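Local coordinates for protein deferrochelatase (PDB 5DE0) that binds heme b and, as a member of the dye-decolorizing peroxidase family, probably uses it for peroxidase chemistry, at residues P13-F18 and V232-P237; A19-L24 and L99-A104; S7-L12 and E55-V60. One frame throughout, in Å; residues are numbered along the deposited sequence.

Interaction 1: residues P13-F18 and V232-P237; sequences PEAGPF and VRHSLP. With HEM (protoporphyrin IX containing Fe), chain F.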
loop_
_atom_site.group_PDB
_atom_site.type_symbol
_atom_site.label_atom_id
_atom_site.label_comp_id
_atom_site.label_asym_id
_atom_site.label_seq_id
_atom_site.Cartn_x
_atom_site.Cartn_y
_atom_site.Cartn_z
ATOM N N PRO B 13 4.956 -21.421 7.039
ATOM C CA PRO B 13 4.459 -20.625 8.170
ATOM C C PRO B 13 3.140 -19.918 7.877
ATOM O O PRO B 13 2.775 -19.742 6.714
ATOM C CB PRO B 13 5.572 -19.592 8.398
ATOM C CG PRO B 13 6.761 -20.128 7.695
ATOM C CD PRO B 13 6.242 -20.905 6.539
ATOM N N GLU B 14 2.435 -19.526 8.933
ATOM C CA GLU B 14 1.226 -18.728 8.794
ATOM C C GLU B 14 1.583 -17.369 8.209
ATOM O O GLU B 14 2.644 -16.822 8.507
ATOM C CB GLU B 14 0.526 -18.561 10.145
ATOM C CG GLU B 14 -0.019 -19.851 10.733
ATOM C CD GLU B 14 -1.328 -20.274 10.099
ATOM O OE1 GLU B 14 -1.968 -19.434 9.431
ATOM O OE2 GLU B 14 -1.716 -21.449 10.269
ATOM N N ALA B 15 0.701 -16.832 7.372
ATOM C CA ALA B 15 0.945 -15.546 6.726
ATOM C C ALA B 15 1.127 -14.428 7.748
ATOM O O ALA B 15 0.424 -14.376 8.757
ATOM C CB ALA B 15 -0.193 -15.210 5.775
ATOM N N GLY B 16 2.084 -13.543 7.486
ATOM C CA GLY B 16 2.307 -12.390 8.337
ATOM C C GLY B 16 1.275 -11.312 8.076
ATOM O O GLY B 16 0.500 -11.415 7.127
ATOM N N PRO B 17 1.257 -10.267 8.918
ATOM C CA PRO B 17 0.327 -9.135 8.811
ATOM C C PRO B 17 0.408 -8.405 7.469
ATOM O O PRO B 17 -0.543 -7.724 7.080
ATOM C CB PRO B 17 0.769 -8.211 9.952
ATOM C CG PRO B 17 1.440 -9.104 10.921
ATOM C CD PRO B 17 2.124 -10.154 10.102
ATOM N N PHE B 18 1.535 -8.545 6.777
ATOM C CA PHE B 18 1.737 -7.896 5.486
ATOM C C PHE B 18 2.388 -8.860 4.507
ATOM O O PHE B 18 3.187 -9.706 4.905
ATOM C CB PHE B 18 2.605 -6.645 5.635
ATOM C CG PHE B 18 2.113 -5.691 6.678
ATOM C CD1 PHE B 18 1.198 -4.705 6.353
ATOM C CD2 PHE B 18 2.564 -5.779 7.988
ATOM C CE1 PHE B 18 0.739 -3.820 7.317
ATOM C CE2 PHE B 18 2.110 -4.900 8.954
ATOM C CZ PHE B 18 1.197 -3.917 8.618
ATOM N N VAL B 232 -3.197 -24.882 0.791
ATOM C CA VAL B 232 -2.691 -23.937 1.775
ATOM C C VAL B 232 -2.728 -22.527 1.195
ATOM O O VAL B 232 -1.941 -22.189 0.312
ATOM C CB VAL B 232 -1.255 -24.281 2.214
ATOM C CG1 VAL B 232 -0.719 -23.219 3.165
ATOM C CG2 VAL B 232 -1.216 -25.656 2.866
ATOM N N ARG B 233 -3.650 -21.710 1.695
ATOM C CA ARG B 233 -3.840 -20.361 1.176
ATOM C C ARG B 233 -2.991 -19.332 1.914
ATOM O O ARG B 233 -2.853 -19.386 3.136
ATOM C CB ARG B 233 -5.317 -19.965 1.256
ATOM C CG ARG B 233 -6.230 -20.763 0.338
ATOM C CD ARG B 233 -7.692 -20.553 0.702
ATOM N NE ARG B 233 -8.046 -21.234 1.944
ATOM C CZ ARG B 233 -9.041 -20.865 2.743
ATOM N NH1 ARG B 233 -9.782 -19.808 2.437
ATOM N NH2 ARG B 233 -9.290 -21.545 3.854
ATOM N N HIS B 234 -2.427 -18.394 1.162
ATOM C CA HIS B 234 -1.648 -17.302 1.738
ATOM C C HIS B 234 -2.230 -15.960 1.316
ATOM O O HIS B 234 -1.535 -14.943 1.310
ATOM C CB HIS B 234 -0.179 -17.396 1.316
ATOM C CG HIS B 234 0.664 -18.216 2.241
ATOM N ND1 HIS B 234 1.150 -17.724 3.433
ATOM C CD2 HIS B 234 1.109 -19.491 2.152
ATOM C CE1 HIS B 234 1.857 -18.662 4.038
ATOM N NE2 HIS B 234 1.847 -19.744 3.282
ATOM N N SER B 235 -3.510 -15.970 0.959
ATOM C CA SER B 235 -4.183 -14.781 0.452
ATOM C C SER B 235 -4.237 -13.672 1.488
ATOM O O SER B 235 -4.115 -13.916 2.688
ATOM C CB SER B 235 -5.600 -15.122 -0.003
ATOM O OG SER B 235 -5.615 -16.297 -0.792
ATOM N N LEU B 236 -4.429 -12.448 1.007
ATOM C CA LEU B 236 -4.492 -11.279 1.869
ATOM C C LEU B 236 -5.182 -10.137 1.132
ATOM O O LEU B 236 -4.960 -9.948 -0.063
ATOM C CB LEU B 236 -3.088 -10.865 2.311
ATOM C CG LEU B 236 -2.880 -10.481 3.775
ATOM C CD1 LEU B 236 -3.457 -11.536 4.702
ATOM C CD2 LEU B 236 -1.398 -10.278 4.056
ATOM N N PRO B 237 -6.040 -9.387 1.840
ATOM C CA PRO B 237 -6.717 -8.212 1.280
ATOM C C PRO B 237 -5.721 -7.169 0.777
ATOM O O PRO B 237 -4.581 -7.154 1.232
ATOM C CB PRO B 237 -7.523 -7.673 2.467
ATOM C CG PRO B 237 -7.710 -8.845 3.361
ATOM C CD PRO B 237 -6.470 -9.668 3.220
HETATM C CHA HEM F . -12.803 -20.928 2.177
HETATM C CHB HEM F . -10.440 -21.959 -1.932
HETATM C CHC HEM F . -11.405 -17.512 -3.652
HETATM C CHD HEM F . -12.977 -16.242 0.756
HETATM C C1A HEM F . -12.082 -21.599 1.214
HETATM C C2A HEM F . -11.599 -22.963 1.299
HETATM C C3A HEM F . -10.946 -23.245 0.167
HETATM C C4A HEM F . -10.993 -22.070 -0.677
HETATM C CMA HEM F . -10.258 -24.579 -0.197
HETATM C CAA HEM F . -11.811 -23.918 2.495
HETATM C CBA HEM F . -12.912 -24.914 2.137
HETATM C CGA HEM F . -13.257 -25.752 3.337
HETATM O O1A HEM F . -14.003 -25.255 4.219
HETATM O O2A HEM F . -12.789 -26.917 3.404
HETATM C C1B HEM F . -10.571 -20.883 -2.779
HETATM C C2B HEM F . -10.226 -20.876 -4.183
HETATM C C3B HEM F . -10.480 -19.662 -4.672
HETATM C C4B HEM F . -11.009 -18.837 -3.591
HETATM C CMB HEM F . -9.650 -22.064 -4.985
HETATM C CAB HEM F . -10.229 -19.284 -6.149
HETATM C CBB HEM F . -10.434 -18.055 -6.617
HETATM C C1C HEM F . -11.886 -16.759 -2.600
HETATM C C2C HEM F . -12.221 -15.347 -2.633
HETATM C C3C HEM F . -12.655 -15.001 -1.405
HETATM C C4C HEM F . -12.610 -16.185 -0.571
HETATM C CMC HEM F . -12.075 -14.454 -3.887
HETATM C CAC HEM F . -13.148 -13.636 -0.861
HETATM C CBC HEM F . -13.327 -12.538 -1.601
HETATM C C1D HEM F . -13.193 -17.379 1.506
HETATM C C2D HEM F . -13.954 -17.437 2.733
HETATM C C3D HEM F . -13.897 -18.903 3.181
HETATM C C4D HEM F . -13.110 -19.583 2.177
HETATM C CMD HEM F . -14.672 -16.274 3.450
HETATM C CAD HEM F . -14.554 -19.517 4.434
HETATM C CBD HEM F . -13.626 -19.400 5.638
HETATM C CGD HEM F . -12.384 -20.221 5.413
HETATM O O1D HEM F . -11.344 -19.638 5.013
HETATM O O2D HEM F . -12.428 -21.459 5.636
HETATM N NA HEM F . -11.692 -21.086 -0.007
HETATM N NB HEM F . -11.046 -19.625 -2.452
HETATM N NC HEM F . -12.139 -17.235 -1.328
HETATM N ND HEM F . -12.718 -18.655 1.217
HETATM FE FE HEM F . -11.986 -19.163 -0.656
#
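Two flat groups, the imidazole of H234 and the guanidinium of R233, leave the 232-237 segment in different directions and serve different partners. The H234 ring turns its edge to the 13-18 loop: the carbonyl oxygen P13 O lies near the ring plane, 3.0 Å from H234 CE1, and the methyl A15 CB sits at the same rim, 3.7 Å from H234 ND1. The rings of H101 and H103 also meet this imidazole, H101 edge-to-face, while its NE2 is hydrogen-bonded to the carbonyl of I11. R233 instead lays one face of its guanidinium over the heme near C1A, offset toward the group's rim, and has the propionate carbon CGD at its edge, in plane. Both terminal nitrogens converge on a single propionate oxygen, NH1 and NH2 each 3.0 Å from HEM O1D. Neither bond is straight, the N-H...O angle being 146° at NH1, as expected when one acceptor is shared by a forked donor. A bend at chi3 (-73°) brings the group over the porphyrin, and a salt bridge from NH1 to D147 gives the cation a second anionic partner.

Dye-decolorizing peroxidases combine two ferredoxin-like halves, and here the loop leading into the first strand of the N-terminal half rests against the outermost strand, within this chain, of the sheet in the heme-binding C-terminal half, at the break that holds H234. Two residues beyond H234, L236 adds a second patch through its CD2 methyl, which packs against the backbone carbonyls of the loop, 3.8 Å from G16 O. E14 points away and pairs with R157.

Interaction 2: residues A19-L24 and L99-A104; sequences ALYTLL and LIHCHA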
loop_
_atom_site.group_PDB
_atom_site.type_symbol
_atom_site.label_atom_id
_atom_site.label_comp_id
_atom_site.label_asym_id
_atom_site.label_seq_id
_atom_site.Cartn_x
_atom_site.Cartn_y
_atom_site.Cartn_z
ATOM N N ALA B 19 2.059 -8.727 3.227
ATOM C CA ALA B 19 2.620 -9.617 2.219
ATOM C C ALA B 19 2.873 -8.912 0.890
ATOM O O ALA B 19 2.209 -7.932 0.550
ATOM C CB ALA B 19 1.710 -10.812 2.008
ATOM N N LEU B 20 3.848 -9.423 0.145
ATOM C CA LEU B 20 4.144 -8.926 -1.191
ATOM C C LEU B 20 3.946 -10.024 -2.227
ATOM O O LEU B 20 4.487 -11.121 -2.094
ATOM C CB LEU B 20 5.576 -8.393 -1.266
ATOM C CG LEU B 20 6.096 -8.097 -2.674
ATOM C CD1 LEU B 20 5.282 -6.990 -3.324
ATOM C CD2 LEU B 20 7.573 -7.738 -2.640
ATOM N N TYR B 21 3.164 -9.725 -3.258
ATOM C CA TYR B 21 2.955 -10.663 -4.351
ATOM C C TYR B 21 3.302 -10.002 -5.678
ATOM O O TYR B 21 2.555 -9.154 -6.169
ATOM C CB TYR B 21 1.510 -11.156 -4.384
ATOM C CG TYR B 21 0.917 -11.487 -3.034
ATOM C CD1 TYR B 21 1.070 -12.748 -2.474
ATOM C CD2 TYR B 21 0.180 -10.541 -2.329
ATOM C CE1 TYR B 21 0.514 -13.056 -1.247
ATOM C CE2 TYR B 21 -0.380 -10.840 -1.103
ATOM C CZ TYR B 21 -0.212 -12.099 -0.567
ATOM O OH TYR B 21 -0.767 -12.398 0.658
ATOM N N THR B 22 4.428 -10.400 -6.262
ATOM C CA THR B 22 4.908 -9.767 -7.482
ATOM C C THR B 22 4.930 -10.732 -8.666
ATOM O O THR B 22 5.541 -11.801 -8.603
ATOM C CB THR B 22 6.320 -9.185 -7.279
ATOM O OG1 THR B 22 6.291 -8.222 -6.218
ATOM C CG2 THR B 22 6.810 -8.508 -8.549
ATOM N N LEU B 23 4.249 -10.345 -9.740
ATOM C CA LEU B 23 4.290 -11.089 -10.992
ATOM C C LEU B 23 5.118 -10.308 -12.006
ATOM O O LEU B 23 4.853 -9.133 -12.256
ATOM C CB LEU B 23 2.878 -11.335 -11.530
ATOM C CG LEU B 23 1.898 -12.083 -10.620
ATOM C CD1 LEU B 23 0.587 -12.350 -11.346
ATOM C CD2 LEU B 23 2.506 -13.381 -10.126
ATOM N N LEU B 24 6.124 -10.954 -12.589
ATOM C CA LEU B 24 6.990 -10.265 -13.540
ATOM C C LEU B 24 7.295 -11.111 -14.774
ATOM O O LEU B 24 7.171 -12.336 -14.757
ATOM C CB LEU B 24 8.295 -9.834 -12.856
ATOM C CG LEU B 24 9.207 -10.900 -12.239
ATOM C CD1 LEU B 24 10.283 -11.336 -13.221
ATOM C CD2 LEU B 24 9.834 -10.391 -10.948
ATOM N N LEU B 99 6.981 -15.539 -10.124
ATOM C CA LEU B 99 6.279 -15.037 -8.951
ATOM C C LEU B 99 7.250 -14.843 -7.787
ATOM O O LEU B 99 8.034 -15.737 -7.463
ATOM C CB LEU B 99 5.150 -15.993 -8.543
ATOM C CG LEU B 99 4.554 -15.819 -7.141
ATOM C CD1 LEU B 99 3.922 -14.444 -6.969
ATOM C CD2 LEU B 99 3.535 -16.917 -6.848
ATOM N N ILE B 100 7.202 -13.665 -7.173
ATOM C CA ILE B 100 7.953 -13.402 -5.952
ATOM C C ILE B 100 6.983 -13.177 -4.799
ATOM O O ILE B 100 6.265 -12.177 -4.773
ATOM C CB ILE B 100 8.873 -12.174 -6.094
ATOM C CG1 ILE B 100 9.886 -12.386 -7.221
ATOM C CG2 ILE B 100 9.590 -11.886 -4.780
ATOM C CD1 ILE B 100 10.836 -11.225 -7.419
ATOM N N HIS B 101 6.958 -14.111 -3.853
ATOM C CA HIS B 101 6.029 -14.037 -2.728
ATOM C C HIS B 101 6.760 -13.859 -1.398
ATOM O O HIS B 101 7.581 -14.693 -1.013
ATOM C CB HIS B 101 5.151 -15.292 -2.686
ATOM C CG HIS B 101 4.331 -15.418 -1.441
ATOM N ND1 HIS B 101 4.114 -16.627 -0.814
ATOM C CD2 HIS B 101 3.668 -14.492 -0.709
ATOM C CE1 HIS B 101 3.360 -16.438 0.254
ATOM N NE2 HIS B 101 3.074 -15.151 0.340
ATOM N N CYS B 102 6.449 -12.766 -0.706
ATOM C CA CYS B 102 7.017 -12.478 0.606
ATOM C C CYS B 102 5.917 -12.125 1.601
ATOM O O CYS B 102 4.892 -11.564 1.219
ATOM C CB CYS B 102 8.021 -11.324 0.523
ATOM S SG CYS B 102 9.352 -11.536 -0.679
ATOM N N HIS B 103 6.127 -12.453 2.873
ATOM C CA HIS B 103 5.260 -11.948 3.932
ATOM C C HIS B 103 6.063 -11.739 5.213
ATOM O O HIS B 103 6.978 -12.505 5.509
ATOM C CB HIS B 103 4.066 -12.886 4.176
ATOM C CG HIS B 103 4.444 -14.263 4.630
ATOM N ND1 HIS B 103 4.814 -14.546 5.927
ATOM C CD2 HIS B 103 4.484 -15.441 3.962
ATOM C CE1 HIS B 103 5.078 -15.836 6.036
ATOM N NE2 HIS B 103 4.887 -16.401 4.858
ATOM N N ALA B 104 5.721 -10.692 5.957
ATOM C CA ALA B 104 6.472 -10.320 7.154
ATOM C C ALA B 104 5.593 -9.591 8.164
ATOM O O ALA B 104 4.419 -9.328 7.905
ATOM C CB ALA B 104 7.669 -9.456 6.778
#
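Strands 19-24 and 99-104 run antiparallel, their axes 4.4 Å apart at closest approach and their directions at 174°, as the two central strands of the ferredoxin-like sheet in the N-terminal half. Two hydrogen-bonded pairs, L20 with C102 and T22 with I100, alternate with three non-hydrogen-bonded ones. L20 N to C102 O is the shortest of the four bonds at 2.6 Å, and its donor stands 30° out of the carbonyl plane, whereas the other three donors lie in the planes of their acceptors. T22 O takes a second contact, a CA-H...O approach from L99 CA at 3.3 Å. Near the start of 19-24 the backbones close in, A19 and H103 having their CA atoms only 3.9 Å apart with CB against CB.

A19, Y21, L23, L99, H101 and H103 share one face of the sheet. Y21 and H101 lie side by side and point the same way, their ring planes nearly parallel but slid so far apart that they hardly overlap; contact is through Y21 CE1 and H101 CD2, 3.5 Å apart. Different first torsions place the rings so: Y21 CG is anti to its carbonyl carbon (chi1 -42°), H101 CG anti to its backbone N. The polar ends reach into the C-terminal half, Y21 OH to the carbonyl of H234 and H101 ND1 to the hydroxyl of Y252, so this face forms part of the packing between the two halves. The other face, with L20, T22, I100 and C102, is covered partly by helix 108-117. Back on the face of Y21 and H101, toward the C-terminal end of 19-24, L23 and L99 cross obliquely, L23 CD2 meeting L99 CD1 at 3.6 Å.

Interaction 3: residues S7-L12 and E55-V60; sequences SQTAIL and ELTVSV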
loop_
_atom_site.group_PDB
_atom_site.type_symbol
_atom_site.label_atom_id
_atom_site.label_comp_id
_atom_site.label_asym_id
_atom_site.label_seq_id
_atom_site.Cartn_x
_atom_site.Cartn_y
_atom_site.Cartn_z
ATOM N N SER B 7 11.362 -26.683 2.043
ATOM C CA SER B 7 10.592 -25.727 1.259
ATOM C C SER B 7 11.111 -24.308 1.464
ATOM O O SER B 7 11.855 -24.038 2.411
ATOM C CB SER B 7 9.112 -25.800 1.636
ATOM O OG SER B 7 8.936 -25.582 3.027
ATOM N N GLN B 8 10.715 -23.399 0.579
ATOM C CA GLN B 8 11.070 -21.993 0.737
ATOM C C GLN B 8 10.274 -21.397 1.898
ATOM O O GLN B 8 9.124 -21.770 2.131
ATOM C CB GLN B 8 10.835 -21.222 -0.566
ATOM C CG GLN B 8 11.682 -21.746 -1.727
ATOM C CD GLN B 8 11.586 -20.895 -2.983
ATOM O OE1 GLN B 8 11.947 -19.720 -2.979
ATOM N NE2 GLN B 8 11.108 -21.494 -4.069
ATOM N N THR B 9 10.902 -20.473 2.620
ATOM C CA THR B 9 10.430 -20.037 3.934
ATOM C C THR B 9 9.030 -19.419 3.989
ATOM O O THR B 9 8.454 -19.299 5.066
ATOM C CB THR B 9 11.403 -19.011 4.537
ATOM O OG1 THR B 9 11.492 -17.870 3.675
ATOM C CG2 THR B 9 12.785 -19.624 4.713
ATOM N N ALA B 10 8.483 -19.027 2.844
ATOM C CA ALA B 10 7.204 -18.320 2.837
ATOM C C ALA B 10 5.997 -19.255 2.904
ATOM O O ALA B 10 4.923 -18.853 3.345
ATOM C CB ALA B 10 7.105 -17.432 1.601
ATOM N N ILE B 11 6.183 -20.501 2.483
ATOM C CA ILE B 11 5.066 -21.417 2.261
ATOM C C ILE B 11 4.436 -21.974 3.540
ATOM O O ILE B 11 3.248 -21.770 3.794
ATOM C CB ILE B 11 5.508 -22.600 1.379
ATOM C CG1 ILE B 11 6.131 -22.084 0.080
ATOM C CG2 ILE B 11 4.331 -23.514 1.082
ATOM C CD1 ILE B 11 6.609 -23.176 -0.846
ATOM N N LEU B 12 5.232 -22.677 4.338
ATOM C CA LEU B 12 4.726 -23.375 5.522
ATOM C C LEU B 12 4.216 -22.486 6.670
ATOM O O LEU B 12 3.159 -22.772 7.232
ATOM C CB LEU B 12 5.803 -24.327 6.059
ATOM C CG LEU B 12 5.646 -25.800 5.676
ATOM C CD1 LEU B 12 5.410 -25.949 4.182
ATOM C CD2 LEU B 12 6.864 -26.602 6.110
ATOM N N GLU B 55 10.558 -11.343 10.776
ATOM C CA GLU B 55 10.086 -12.636 10.288
ATOM C C GLU B 55 9.839 -12.603 8.782
ATOM O O GLU B 55 8.865 -13.171 8.286
ATOM C CB GLU B 55 8.819 -13.061 11.035
ATOM C CG GLU B 55 9.035 -13.256 12.533
ATOM C CD GLU B 55 7.795 -13.749 13.253
ATOM O OE1 GLU B 55 6.747 -13.926 12.594
ATOM O OE2 GLU B 55 7.870 -13.961 14.483
ATOM N N LEU B 56 10.730 -11.925 8.064
ATOM C CA LEU B 56 10.631 -11.813 6.615
ATOM C C LEU B 56 10.867 -13.164 5.948
ATOM O O LEU B 56 11.837 -13.859 6.255
ATOM C CB LEU B 56 11.629 -10.782 6.087
ATOM C CG LEU B 56 11.678 -10.599 4.568
ATOM C CD1 LEU B 56 10.385 -9.987 4.046
ATOM C CD2 LEU B 56 12.876 -9.754 4.175
ATOM N N THR B 57 9.964 -13.534 5.046
ATOM C CA THR B 57 10.064 -14.798 4.329
ATOM C C THR B 57 9.974 -14.559 2.830
ATOM O O THR B 57 9.586 -13.479 2.391
ATOM C CB THR B 57 8.959 -15.776 4.752
ATOM O OG1 THR B 57 7.680 -15.215 4.433
ATOM C CG2 THR B 57 9.027 -16.053 6.246
ATOM N N VAL B 58 10.329 -15.568 2.041
ATOM C CA VAL B 58 10.292 -15.434 0.590
ATOM C C VAL B 58 10.079 -16.786 -0.093
ATOM O O VAL B 58 10.519 -17.824 0.403
ATOM C CB VAL B 58 11.593 -14.777 0.055
ATOM C CG1 VAL B 58 12.794 -15.684 0.283
ATOM C CG2 VAL B 58 11.457 -14.410 -1.419
ATOM N N SER B 59 9.375 -16.768 -1.221
ATOM C CA SER B 59 9.235 -17.947 -2.064
ATOM C C SER B 59 9.218 -17.543 -3.534
ATOM O O SER B 59 8.351 -16.783 -3.966
ATOM C CB SER B 59 7.965 -18.722 -1.716
ATOM O OG SER B 59 7.830 -19.857 -2.550
ATOM N N VAL B 60 10.186 -18.049 -4.293
ATOM C CA VAL B 60 10.298 -17.737 -5.711
ATOM C C VAL B 60 9.765 -18.889 -6.555
ATOM O O VAL B 60 10.178 -20.038 -6.382
ATOM C CB VAL B 60 11.756 -17.442 -6.113
ATOM C CG1 VAL B 60 11.832 -17.078 -7.585
ATOM C CG2 VAL B 60 12.326 -16.325 -5.249
#
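Q8 and T9 reach toward strand 57-62, an outermost strand of the N-terminal ferredoxin-like sheet within this chain, and bind its backbone with side-chain groups. The Q8 chain is extended beyond CG and sets its carboxamide against V60, where it imitates a peptide group: OE1 accepts the amide hydrogen of V60 N at 2.8 Å, almost straight at 174°, while NE2 donates to V60 O at 2.9 Å. The two bonds differ in approach. V60 N stands above the carboxamide plane, whereas NE2 meets a lone pair of V60 O in the carbonyl plane. A second bond from NE2, to the carbonyl of P292, further fixes the rotation of the amide.

T9 holds OG1 between its backbone N and carbonyl carbon (chi1 60°), and from there the hydroxyl accepts V58 N at 3.1 Å. Around it the T57 side chain closes in, CB lying alongside T9 OG1 and CG2 against T9 O. The backbone adds a weak bond from A10 N to V58 O, and I11 N returns to Q8 O as the loop turns.

Between these polar grips the small side chains fill in. S59 CB packs on the A10 methyl, while S59 OG, anti to its backbone N, lies beside the flank of I11. T57 OG1 is bonded to the carbonyl of H103 and also touches A10, its oxygen 3.6 Å from A10 CB.

From the N terminus the chain first passes through 7-12, which meets 55-60 in interaction 3 and closes a loop holding the first sheet strand and two helices. The 13-18 loop follows directly and meets 232-237 of the other half, so interaction 1 closes a far longer loop. Strand 19-24 pairs with 99-104 in interaction 2, closing a loop of 74 residues that lies wholly within the longer one. Interaction 3 crosses each of the others, its segments alternating with theirs. Segments 99-104 and 55-60 lie on neighbouring strands of the N-terminal sheet, joined by S59 N to H101 O, whereas interaction 1 ties the N-terminal half to the heme-binding half.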